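Local coordinates for flavodoxin, WrbA-like protein (Agrobacterium tumefaciens, PDB 3D7N) that probably binds FMN and passes electrons from NAD(P)H to quinones, as a tetrameric flavodoxin-like protein of the WrbA type, at residues 69-72 / 73-77; 111-114 / 115-119. All blocks are in the same frame, centred on the assembly; numbering follows the deposited sequence.

Contact 1 (69-72 / 73-77)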
ATOM      1  N   PRO A  69       1.369   6.440 -10.080  1.00 50.49           N
ATOM      2  CA  PRO A  69       1.915   6.542 -11.418  1.00 50.40           C
ATOM      3  C   PRO A  69       1.113   7.523 -12.274  1.00 50.46           C
ATOM      4  O   PRO A  69      -0.103   7.646 -12.087  1.00 51.30           O
ATOM      5  CB  PRO A  69       1.775   5.133 -11.969  1.00 49.61           C
ATOM      6  CG  PRO A  69       0.696   4.514 -11.251  1.00 51.86           C
ATOM      7  CD  PRO A  69       0.770   5.102  -9.835  1.00 51.18           C
ATOM      8  N   SER A  70       1.776   8.214 -13.190  1.00 50.53           N
ATOM      9  CA  SER A  70       1.063   9.100 -14.100  1.00 50.15           C
ATOM     10  C   SER A  70      -0.091   8.380 -14.768  1.00 50.43           C
ATOM     11  O   SER A  70      -0.039   7.153 -15.001  1.00 50.23           O
ATOM     12  CB  SER A  70       2.008   9.602 -15.161  1.00 50.49           C
ATOM     13  OG  SER A  70       2.612   8.534 -15.860  1.00 51.77           O
ATOM     14  N   TRP A  71      -1.140   9.136 -15.091  1.00 50.44           N
ATOM     15  CA  TRP A  71      -2.239   8.565 -15.818  1.00 50.46           C
ATOM     16  C   TRP A  71      -1.801   7.906 -17.124  1.00 51.26           C
ATOM     17  O   TRP A  71      -2.366   6.903 -17.516  1.00 52.53           O
ATOM     18  CB  TRP A  71      -3.344   9.572 -16.065  1.00 50.28           C
ATOM     19  CG  TRP A  71      -3.103  10.633 -17.112  1.00 49.39           C
ATOM     20  CD1 TRP A  71      -2.721  11.925 -16.891  1.00 47.88           C
ATOM     21  CD2 TRP A  71      -3.296  10.503 -18.523  1.00 49.12           C
ATOM     22  NE1 TRP A  71      -2.653  12.598 -18.072  1.00 48.36           N
ATOM     23  CE2 TRP A  71      -2.992  11.753 -19.096  1.00 49.09           C
ATOM     24  CE3 TRP A  71      -3.689   9.443 -19.367  1.00 49.06           C
ATOM     25  CZ2 TRP A  71      -3.075  11.987 -20.484  1.00 48.93           C
ATOM     26  CZ3 TRP A  71      -3.746   9.670 -20.733  1.00 48.86           C
ATOM     27  CH2 TRP A  71      -3.461  10.937 -21.278  1.00 48.04           C
ATOM     28  N   GLN A  72      -0.791   8.465 -17.773  1.00 51.40           N
ATOM     29  CA  GLN A  72      -0.276   7.918 -19.003  1.00 51.32           C
ATOM     30  C   GLN A  72       0.319   6.540 -18.765  1.00 51.28           C
ATOM     31  O   GLN A  72       0.070   5.637 -19.524  1.00 49.95           O
ATOM     32  CB  GLN A  72       0.782   8.852 -19.615  1.00 51.58           C
ATOM     33  CG  GLN A  72       0.235  10.145 -20.229  1.00 50.25           C
ATOM     34  CD  GLN A  72       0.330  11.339 -19.272  1.00 48.59           C
ATOM     35  OE1 GLN A  72       0.380  11.189 -18.049  1.00 49.56           O
ATOM     36  NE2 GLN A  72       0.315  12.522 -19.834  1.00 45.29           N
ATOM     37  N   PHE A  73       1.115   6.369 -17.709  1.00 52.70           N
ATOM     38  CA  PHE A  73       1.570   5.010 -17.354  1.00 52.39           C
ATOM     39  C   PHE A  73       0.428   4.029 -17.068  1.00 52.20           C
ATOM     40  O   PHE A  73       0.461   2.915 -17.548  1.00 52.53           O
ATOM     41  CB  PHE A  73       2.559   4.963 -16.202  1.00 53.85           C
ATOM     42  CG  PHE A  73       3.146   3.591 -16.007  1.00 53.79           C
ATOM     43  CD1 PHE A  73       4.225   3.187 -16.732  1.00 55.53           C
ATOM     44  CD2 PHE A  73       2.547   2.686 -15.177  1.00 57.52           C
ATOM     45  CE1 PHE A  73       4.721   1.950 -16.591  1.00 55.30           C
ATOM     46  CE2 PHE A  73       3.054   1.429 -15.038  1.00 56.47           C
ATOM     47  CZ  PHE A  73       4.134   1.074 -15.738  1.00 56.19           C
ATOM     48  N   LYS A  74      -0.584   4.442 -16.315  1.00 52.15           N
ATOM     49  CA  LYS A  74      -1.698   3.550 -15.935  1.00 51.74           C
ATOM     50  C   LYS A  74      -2.523   3.181 -17.178  1.00 52.07           C
ATOM     51  O   LYS A  74      -2.892   2.039 -17.366  1.00 53.69           O
ATOM     52  CB  LYS A  74      -2.535   4.207 -14.830  1.00 51.00           C
ATOM     53  CG  LYS A  74      -3.631   3.360 -14.252  1.00 51.67           C
ATOM     54  CD  LYS A  74      -3.099   2.034 -13.682  1.00 51.95           C
ATOM     55  CE  LYS A  74      -4.133   1.276 -12.884  1.00 49.23           C
ATOM     56  NZ  LYS A  74      -5.415   1.057 -13.649  1.00 50.65           N
ATOM     57  N   LYS A  75      -2.744   4.127 -18.084  1.00 52.39           N
ATOM     58  CA  LYS A  75      -3.368   3.817 -19.391  1.00 51.56           C
ATOM     59  C   LYS A  75      -2.618   2.731 -20.168  1.00 51.27           C
ATOM     60  O   LYS A  75      -3.214   1.893 -20.848  1.00 51.49           O
ATOM     61  CB  LYS A  75      -3.446   5.068 -20.266  1.00 50.87           C
ATOM     62  CG  LYS A  75      -4.167   4.829 -21.608  1.00 51.00           C
ATOM     63  CD  LYS A  75      -4.629   6.130 -22.221  1.00 51.42           C
ATOM     64  CE  LYS A  75      -5.571   5.928 -23.399  1.00 51.64           C
ATOM     65  NZ  LYS A  75      -4.860   5.936 -24.688  1.00 52.43           N
ATOM     66  N   PHE A  76      -1.306   2.774 -20.113  1.00 50.38           N
ATOM     67  CA  PHE A  76      -0.511   1.709 -20.694  1.00 50.73           C
ATOM     68  C   PHE A  76      -0.674   0.402 -19.918  1.00 51.67           C
ATOM     69  O   PHE A  76      -0.770  -0.681 -20.545  1.00 53.25           O
ATOM     70  CB  PHE A  76       0.969   2.090 -20.759  1.00 50.48           C
ATOM     71  CG  PHE A  76       1.873   0.928 -20.676  1.00 50.35           C
ATOM     72  CD1 PHE A  76       2.179   0.182 -21.821  1.00 47.86           C
ATOM     73  CD2 PHE A  76       2.430   0.553 -19.451  1.00 48.09           C
ATOM     74  CE1 PHE A  76       3.016  -0.940 -21.748  1.00 47.69           C
ATOM     75  CE2 PHE A  76       3.282  -0.559 -19.362  1.00 46.89           C
ATOM     76  CZ  PHE A  76       3.555  -1.325 -20.503  1.00 48.31           C
ATOM     77  N   ALA A  77      -0.690   0.486 -18.577  1.00 50.83           N
ATOM     78  CA  ALA A  77      -0.846  -0.691 -17.739  1.00 50.97           C
ATOM     79  C   ALA A  77      -2.208  -1.353 -18.029  1.00 51.64           C
ATOM     80  O   ALA A  77      -2.315  -2.611 -18.178  1.00 51.28           O
ATOM     81  CB  ALA A  77      -0.738  -0.305 -16.235  1.00 50.12           C
TER

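Contact 2 (111-114 / 115-119)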
ATOM      1  N   LEU A 111       5.971   2.546  -6.751  1.00 50.67           N
ATOM      2  CA  LEU A 111       6.772   1.343  -6.886  1.00 50.51           C
ATOM      3  C   LEU A 111       5.961   0.090  -6.565  1.00 50.49           C
ATOM      4  O   LEU A 111       6.094  -0.926  -7.286  1.00 51.09           O
ATOM      5  CB  LEU A 111       8.050   1.425  -6.046  1.00 50.09           C
ATOM      6  CG  LEU A 111       9.035   2.504  -6.527  1.00 51.45           C
ATOM      7  CD1 LEU A 111      10.274   2.574  -5.626  1.00 49.45           C
ATOM      8  CD2 LEU A 111       9.325   2.237  -8.027  1.00 47.78           C
ATOM      9  N   GLN A 112       5.179   0.153  -5.493  1.00 50.39           N
ATOM     10  CA  GLN A 112       4.282  -0.911  -5.102  1.00 50.43           C
ATOM     11  C   GLN A 112       3.249  -1.235  -6.130  1.00 51.22           C
ATOM     12  O   GLN A 112       2.948  -2.413  -6.286  1.00 52.46           O
ATOM     13  CB  GLN A 112       3.625  -0.616  -3.775  1.00 51.28           C
ATOM     14  CG  GLN A 112       4.611  -0.695  -2.665  1.00 51.98           C
ATOM     15  CD  GLN A 112       4.015  -1.001  -1.330  1.00 58.35           C
ATOM     16  OE1 GLN A 112       3.425  -0.138  -0.706  1.00 57.80           O
ATOM     17  NE2 GLN A 112       4.195  -2.267  -0.866  1.00 63.62           N
ATOM     18  N   TYR A 113       2.750  -0.243  -6.893  1.00 51.29           N
ATOM     19  CA  TYR A 113       1.880  -0.529  -8.030  1.00 49.85           C
ATOM     20  C   TYR A 113       2.616  -1.338  -9.127  1.00 49.79           C
ATOM     21  O   TYR A 113       2.081  -2.218  -9.782  1.00 47.89           O
ATOM     22  CB  TYR A 113       1.262   0.736  -8.662  1.00 50.71           C
ATOM     23  CG  TYR A 113       0.476   0.356  -9.909  1.00 50.29           C
ATOM     24  CD1 TYR A 113       0.958   0.603 -11.173  1.00 52.83           C
ATOM     25  CD2 TYR A 113      -0.691  -0.360  -9.790  1.00 49.89           C
ATOM     26  CE1 TYR A 113       0.220   0.193 -12.335  1.00 52.99           C
ATOM     27  CE2 TYR A 113      -1.406  -0.790 -10.905  1.00 51.90           C
ATOM     28  CZ  TYR A 113      -0.932  -0.536 -12.160  1.00 51.84           C
ATOM     29  OH  TYR A 113      -1.649  -1.005 -13.202  1.00 52.31           O
ATOM     30  N   LEU A 114       3.848  -1.000  -9.346  1.00 50.00           N
ATOM     31  CA  LEU A 114       4.641  -1.605 -10.370  1.00 50.09           C
ATOM     32  C   LEU A 114       4.887  -3.084 -10.017  1.00 51.40           C
ATOM     33  O   LEU A 114       4.827  -3.973 -10.847  1.00 51.93           O
ATOM     34  CB  LEU A 114       5.913  -0.773 -10.419  1.00 51.17           C
ATOM     35  CG  LEU A 114       6.029   0.241 -11.562  1.00 53.86           C
ATOM     36  CD1 LEU A 114       4.744   0.824 -12.169  1.00 47.16           C
ATOM     37  CD2 LEU A 114       7.076   1.288 -11.264  1.00 47.30           C
ATOM     38  N   VAL A 115       5.068  -3.364  -8.735  1.00 51.15           N
ATOM     39  CA  VAL A 115       5.147  -4.725  -8.278  1.00 50.88           C
ATOM     40  C   VAL A 115       3.830  -5.512  -8.513  1.00 50.70           C
ATOM     41  O   VAL A 115       3.859  -6.662  -8.970  1.00 50.26           O
ATOM     42  CB  VAL A 115       5.496  -4.773  -6.774  1.00 50.47           C
ATOM     43  CG1 VAL A 115       5.359  -6.218  -6.270  1.00 50.71           C
ATOM     44  CG2 VAL A 115       6.923  -4.166  -6.534  1.00 47.47           C
ATOM     45  N   LEU A 116       2.701  -4.889  -8.202  1.00 50.04           N
ATOM     46  CA  LEU A 116       1.386  -5.473  -8.469  1.00 50.32           C
ATOM     47  C   LEU A 116       1.164  -5.771  -9.958  1.00 50.17           C
ATOM     48  O   LEU A 116       0.639  -6.806 -10.289  1.00 50.58           O
ATOM     49  CB  LEU A 116       0.274  -4.555  -7.994  1.00 50.51           C
ATOM     50  CG  LEU A 116       0.106  -4.355  -6.496  1.00 52.19           C
ATOM     51  CD1 LEU A 116      -1.151  -3.479  -6.211  1.00 55.00           C
ATOM     52  CD2 LEU A 116      -0.015  -5.694  -5.762  1.00 53.04           C
ATOM     53  N   LEU A 117       1.593  -4.871 -10.826  1.00 49.15           N
ATOM     54  CA  LEU A 117       1.434  -4.987 -12.250  1.00 49.37           C
ATOM     55  C   LEU A 117       2.239  -6.174 -12.744  1.00 50.24           C
ATOM     56  O   LEU A 117       1.704  -7.012 -13.446  1.00 51.26           O
ATOM     57  CB  LEU A 117       1.890  -3.699 -12.928  1.00 48.49           C
ATOM     58  CG  LEU A 117       1.763  -3.666 -14.439  1.00 49.39           C
ATOM     59  CD1 LEU A 117       0.312  -4.107 -14.887  1.00 50.07           C
ATOM     60  CD2 LEU A 117       2.239  -2.253 -14.893  1.00 47.46           C
ATOM     61  N   ALA A 118       3.484  -6.278 -12.285  1.00 50.43           N
ATOM     62  CA  ALA A 118       4.353  -7.460 -12.508  1.00 50.26           C
ATOM     63  C   ALA A 118       3.758  -8.741 -11.977  1.00 50.23           C
ATOM     64  O   ALA A 118       3.823  -9.741 -12.635  1.00 51.90           O
ATOM     65  CB  ALA A 118       5.773  -7.244 -11.884  1.00 48.34           C
ATOM     66  N   GLY A 119       3.177  -8.718 -10.787  1.00 50.88           N
ATOM     67  CA  GLY A 119       2.556  -9.903 -10.186  1.00 50.63           C
ATOM     68  C   GLY A 119       1.333 -10.356 -10.972  1.00 51.03           C
ATOM     69  O   GLY A 119       1.119 -11.536 -11.250  1.00 50.38           O
TER

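Contact 1 (69-72 / 73-77)
S70 grips the start of helix 71-79 through two oxygens at once. Its hydroxyl OG accepts from the backbone N of F73 at 3.2 Å, the N-cap bond, while its carbonyl O takes the N-H of K74 at 3.1 Å almost head-on, with a C=O...N angle of 160°. The first torsion, chi1 57°, tucks OG between the backbone N and the carbonyl carbon, which points it forward to the N-H of F73, three residues on. The same OG is hydrogen-bonded to T62 of strand 57-65, so one buried hydroxyl ties the helix end to the sheet. The helical bonds then continue, K75 N to W71 O at 2.9 Å and F76 N to Q72 O at 3.2 Å.

Packing spreads outward from this cap. P69 CB lies 4.1 Å from CD2 of the F73 ring and approaches it obliquely. W71 and K75 run side by side in the same direction, and K75 CD reaches the indole at its edge, near the ring plane, 3.9 Å from CZ3. Q72 folds at chi2 (97°) and lays its amide carbon CD over one face of the indole, 3.3 Å above the plane and offset toward the rim; its NE2 donates to the carbonyl of A40. One face of the F73 ring receives F76 CD2, again off-centre.

Some partners of this turn come from the second subunit. K75 of that subunit makes a cation-pi contact with W71. K74 NZ of this chain forms a salt bridge with D78 of the same chain and hydrogen-bonds P69 O and Y65 O of the second subunit. The arrangement is a serine N-cap at the start of helix 71-79, in the flavodoxin-like alpha/beta fold.

Contact 2 (111-114 / 115-119)
Helix 104-120 is the crossover of a beta-alpha-beta unit between parallel strands 93-100 and 124-126, and residues 111-119 form about two and a half buried turns of it. On the side facing helix 71-79, Y113 and L117, one turn apart, cross at a slant. The tyrosine swings its CG away from the backbone N (chi1 175°), which lays the ring along the helix beside the leucine: CE1 comes to 4.1 Å from L117 CD2, OH to 4.0 Å from L117 CD1, and L117 CB sits over one ring face. Beneath them the backbone N of L117 donates to Y113 O at 2.9 Å.

The same i to i+4 bond recurs on the flanking residues, V115 N to L111 O at 3.0 Å and A118 N to L114 O at 3.0 Å, the latter nearly straight at 172°. V115 directs CG2 back over the preceding turn, 3.4 Å from L111 O. L114, V115 and A118 all touch W125 of strand 124-126.

Apart from Q112 and Y113 the side chains are apolar, and the main-chain polar groups are largely consumed by the helix itself. The tyrosine hydroxyl instead bonds M66 O of the second subunit, so the buried phenol oxygen, at the end of an otherwise apolar Y113-L117 pair, finds its partner across the subunit interface.

Contacts 1 and 2 illustrate how adjacent helices of a flavodoxin-like layer interlock: their centres lie about 12 Å apart, with 69-77 earlier in the sequence than 111-119. Y113 wedges its hydroxyl against helix 71-79, with OH 3.2 Å from A77 CB and 3.4 Å from K74 CE. Deeper in, F73 CE2 packs on L114 CD1 at 3.4 Å and on L117 CD2 at 3.8 Å, while L114 also rests, like F73, on T62 of strand 57-65. FMN usually sits at the C-terminal strand ends in this fold. Both contacts reach the second subunit, and 111-119 meets the third as well, through Q112, V115 and L116, so this helix pair joins the core to the tetramer interfaces.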